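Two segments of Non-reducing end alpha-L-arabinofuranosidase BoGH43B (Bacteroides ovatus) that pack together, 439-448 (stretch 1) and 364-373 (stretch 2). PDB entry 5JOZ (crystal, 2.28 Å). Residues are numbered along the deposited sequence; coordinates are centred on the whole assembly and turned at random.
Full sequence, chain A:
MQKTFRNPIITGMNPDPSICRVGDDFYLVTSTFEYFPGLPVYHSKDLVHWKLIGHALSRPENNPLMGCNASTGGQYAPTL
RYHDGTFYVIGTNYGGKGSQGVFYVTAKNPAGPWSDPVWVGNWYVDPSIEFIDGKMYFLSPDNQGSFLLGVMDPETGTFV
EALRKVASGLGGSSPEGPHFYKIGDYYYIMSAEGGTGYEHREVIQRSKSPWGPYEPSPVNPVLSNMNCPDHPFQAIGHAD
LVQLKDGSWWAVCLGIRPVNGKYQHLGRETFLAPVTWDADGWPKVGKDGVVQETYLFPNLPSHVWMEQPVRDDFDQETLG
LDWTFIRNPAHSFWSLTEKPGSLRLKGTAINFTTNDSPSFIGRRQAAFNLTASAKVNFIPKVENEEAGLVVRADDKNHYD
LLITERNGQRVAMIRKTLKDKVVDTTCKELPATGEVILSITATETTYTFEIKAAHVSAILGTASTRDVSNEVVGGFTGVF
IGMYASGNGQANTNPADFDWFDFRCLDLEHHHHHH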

# COMPACT_ATOMS: atom_id res chain seq x y z
N SER A 439 -7.49 14.93 -17.83
CA SER A 439 -8.40 14.79 -16.71
C SER A 439 -8.98 13.36 -16.65
O SER A 439 -9.33 12.78 -17.68
CB SER A 439 -9.50 15.85 -16.84
OG SER A 439 -10.00 16.23 -15.58
N ILE A 440 -9.00 12.78 -15.45
CA ILE A 440 -9.60 11.47 -15.21
C ILE A 440 -10.55 11.63 -14.05
O ILE A 440 -10.14 12.09 -12.98
CB ILE A 440 -8.57 10.40 -14.82
CG1 ILE A 440 -7.52 10.23 -15.93
CG2 ILE A 440 -9.27 9.07 -14.52
CD1 ILE A 440 -6.24 9.62 -15.44
N THR A 441 -11.81 11.26 -14.26
CA THR A 441 -12.82 11.31 -13.22
C THR A 441 -13.28 9.87 -12.97
O THR A 441 -13.25 9.04 -13.89
CB THR A 441 -14.00 12.22 -13.58
OG1 THR A 441 -14.81 11.61 -14.59
CG2 THR A 441 -13.51 13.58 -14.07
N ALA A 442 -13.69 9.60 -11.74
CA ALA A 442 -13.98 8.23 -11.33
C ALA A 442 -15.26 8.12 -10.54
O ALA A 442 -15.61 9.01 -9.76
CB ALA A 442 -12.82 7.69 -10.52
N THR A 443 -15.98 7.04 -10.80
CA THR A 443 -17.06 6.54 -9.93
C THR A 443 -16.67 5.11 -9.56
O THR A 443 -15.68 4.59 -10.09
CB THR A 443 -18.41 6.49 -10.66
OG1 THR A 443 -18.36 5.48 -11.68
CG2 THR A 443 -18.74 7.84 -11.29
N GLU A 444 -17.48 4.47 -8.71
CA GLU A 444 -17.28 3.07 -8.32
C GLU A 444 -17.10 2.13 -9.51
O GLU A 444 -16.27 1.21 -9.47
CB GLU A 444 -18.45 2.57 -7.47
CG GLU A 444 -18.42 3.06 -6.04
CD GLU A 444 -19.70 2.75 -5.29
OE1 GLU A 444 -20.72 3.40 -5.60
OE2 GLU A 444 -19.69 1.86 -4.40
N THR A 445 -17.86 2.37 -10.58
CA THR A 445 -17.88 1.51 -11.76
C THR A 445 -17.04 2.02 -12.94
O THR A 445 -16.53 1.21 -13.71
CB THR A 445 -19.33 1.32 -12.26
OG1 THR A 445 -19.90 2.60 -12.57
CG2 THR A 445 -20.20 0.63 -11.20
N THR A 446 -16.94 3.33 -13.11
CA THR A 446 -16.42 3.89 -14.38
C THR A 446 -15.38 4.99 -14.19
O THR A 446 -15.52 5.86 -13.32
CB THR A 446 -17.56 4.46 -15.26
OG1 THR A 446 -18.25 5.49 -14.56
CG2 THR A 446 -18.56 3.35 -15.63
N TYR A 447 -14.33 4.91 -15.01
CA TYR A 447 -13.41 6.00 -15.20
C TYR A 447 -13.83 6.69 -16.47
O TYR A 447 -14.13 6.01 -17.45
CB TYR A 447 -12.00 5.48 -15.42
CG TYR A 447 -11.38 4.80 -14.23
CD1 TYR A 447 -10.94 5.54 -13.14
CD2 TYR A 447 -11.19 3.42 -14.22
CE1 TYR A 447 -10.34 4.93 -12.06
CE2 TYR A 447 -10.58 2.80 -13.13
CZ TYR A 447 -10.17 3.56 -12.06
OH TYR A 447 -9.58 2.96 -10.97
N THR A 448 -13.87 8.02 -16.44
CA THR A 448 -14.12 8.83 -17.63
C THR A 448 -12.91 9.73 -17.87
O THR A 448 -12.37 10.32 -16.93
CB THR A 448 -15.41 9.66 -17.47
OG1 THR A 448 -16.49 8.77 -17.17
CG2 THR A 448 -15.75 10.42 -18.77
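Stretch 2 364-373: RQAAFNLTAS

Stretch 1 is a beta hairpin. Strand 439-442 leads into a turn, and strand 446-448 returns beside it. Thr441 N bonds to Thr448 O at 2.9 Å, and Thr448 N bonds to Thr441 O at 2.8 Å. Closer to the turn, Thr443 N donates to Thr446 O at 2.8 Å. Stretch 2 begins with a mostly irregular segment and becomes a strand at 370-373. This strand lies along strand 439-442 and runs antiparallel to it. The angle between the two directions is 171°, and the axes approach to 4.7 Å.

The register pairs Ser439 with Ser373, Ile440 with Ala372, Thr441 with Thr371, and Ala442 with Leu370. Ile440-Ala372 and Ala442-Leu370 are the hydrogen-bonded pairs. Ile440 N donates to Ala372 O at 2.7 Å, and the return bond from Ala372 N to Ile440 O is 2.8 Å. Ala442 N donates to Leu370 O at 2.7 Å. Leu370 N reaches Ala442 O at 3.2 Å, the longest of the four. At the non-hydrogen-bonded pairs the CA atoms come closer, 4.3 Å for Thr441 and Thr371 and 4.2 Å for Ser439 and Ser373. CA-H...O contacts supplement the ladder: Thr441 CA lies 3.3 Å from Leu370 O, and Asn369 CA lies 3.3 Å from Ala442 O. The alignment of CA atoms continues past the strand pairing, with Thr443 near Asn369 and Glu444 near Phe368.

Side chains alternate between the two faces of the sheet. Ser439, Thr441, Thr371 and Ser373 share one face. There Ser439 OG is 3.4 Å from Ser373 CB, and Thr441 CG2 is 4.0 Å from Thr371 OG1. Ile440, Ala442, Leu370 and Ala372 share the other face and are buried. Ala442 CB packs against Leu370 CD1 at 3.8 Å. Ala442 CB also sits 3.5 Å from Phe368 O.

Gln365 joins the irregular part of stretch 2 to the hairpin. Tyr447 OH donates a hydrogen bond of 2.6 Å to Gln365 OE1, which lies at the edge of the tyrosine ring. Gln365 NE2 bonds to Ala367 O within its own stretch at 2.9 Å. Gln365 NE2 also donates to a water oxygen at 2.9 Å. That water donates to Phe368 O and to Thr443 O, each 2.6 Å from the water oxygen, and so bridges the two stretches. At the hairpin turn, Glu444 CG rests 3.7 Å from Phe368 CB. Together the stretches bury 571 Å², both sides summed.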

# COMPACT_ATOMS: atom_id res chain seq x y z
N ARG A 364 -1.80 6.42 -4.92
CA ARG A 364 -2.89 5.51 -4.64
C ARG A 364 -4.25 6.16 -4.90
O ARG A 364 -4.49 7.30 -4.47
CB ARG A 364 -2.84 5.10 -3.17
CG ARG A 364 -1.65 4.23 -2.77
CD ARG A 364 -1.36 4.38 -1.29
NE ARG A 364 -0.23 3.56 -0.85
CZ ARG A 364 1.06 3.80 -1.09
NH1 ARG A 364 1.46 4.87 -1.79
NH2 ARG A 364 1.99 2.96 -0.61
N GLN A 365 -5.14 5.46 -5.61
CA GLN A 365 -6.53 5.90 -5.69
C GLN A 365 -7.21 5.65 -4.33
O GLN A 365 -7.59 4.53 -4.00
CB GLN A 365 -7.28 5.20 -6.81
CG GLN A 365 -8.62 5.88 -7.10
CD GLN A 365 -9.46 5.12 -8.09
OE1 GLN A 365 -8.94 4.39 -8.92
NE2 GLN A 365 -10.79 5.30 -8.00
N ALA A 366 -7.34 6.72 -3.56
CA ALA A 366 -7.81 6.69 -2.19
C ALA A 366 -9.33 6.87 -2.04
O ALA A 366 -9.83 6.94 -0.91
CB ALA A 366 -7.08 7.77 -1.40
N ALA A 367 -10.05 6.97 -3.16
CA ALA A 367 -11.51 7.07 -3.12
C ALA A 367 -12.15 6.49 -4.38
O ALA A 367 -11.58 6.50 -5.47
CB ALA A 367 -11.92 8.53 -2.94
N PHE A 368 -13.35 5.94 -4.21
CA PHE A 368 -14.13 5.49 -5.35
C PHE A 368 -14.42 6.66 -6.27
O PHE A 368 -14.16 6.57 -7.46
CB PHE A 368 -15.42 4.85 -4.89
CG PHE A 368 -15.21 3.53 -4.22
CD1 PHE A 368 -14.82 2.42 -4.96
CD2 PHE A 368 -15.37 3.41 -2.84
CE1 PHE A 368 -14.61 1.19 -4.33
CE2 PHE A 368 -15.16 2.19 -2.22
CZ PHE A 368 -14.79 1.08 -2.96
N ASN A 369 -14.92 7.75 -5.69
CA ASN A 369 -15.34 8.92 -6.44
C ASN A 369 -14.25 9.98 -6.37
O ASN A 369 -13.97 10.53 -5.31
CB ASN A 369 -16.66 9.46 -5.86
CG ASN A 369 -17.73 8.40 -5.82
OD1 ASN A 369 -17.99 7.79 -4.78
ND2 ASN A 369 -18.33 8.12 -6.97
N LEU A 370 -13.63 10.26 -7.51
CA LEU A 370 -12.60 11.29 -7.56
C LEU A 370 -12.43 11.97 -8.90
O LEU A 370 -12.90 11.49 -9.94
CB LEU A 370 -11.24 10.76 -7.08
CG LEU A 370 -10.40 9.70 -7.81
CD1 LEU A 370 -10.06 10.05 -9.25
CD2 LEU A 370 -9.12 9.50 -6.99
N THR A 371 -11.75 13.10 -8.84
CA THR A 371 -11.30 13.82 -10.00
C THR A 371 -9.80 13.99 -9.86
O THR A 371 -9.31 14.41 -8.82
CB THR A 371 -11.97 15.20 -10.10
OG1 THR A 371 -13.37 15.00 -10.32
CG2 THR A 371 -11.40 16.01 -11.27
N ALA A 372 -9.08 13.66 -10.93
CA ALA A 372 -7.64 13.82 -10.99
C ALA A 372 -7.36 14.51 -12.30
O ALA A 372 -7.85 14.06 -13.34
CB ALA A 372 -6.97 12.47 -10.97
N SER A 373 -6.59 15.59 -12.28
CA SER A 373 -6.22 16.27 -13.51
C SER A 373 -4.85 16.91 -13.41
O SER A 373 -4.37 17.19 -12.32
CB SER A 373 -7.25 17.33 -13.89
OG SER A 373 -7.40 18.28 -12.85
O HOH W 1 -13.47 4.40 -8.68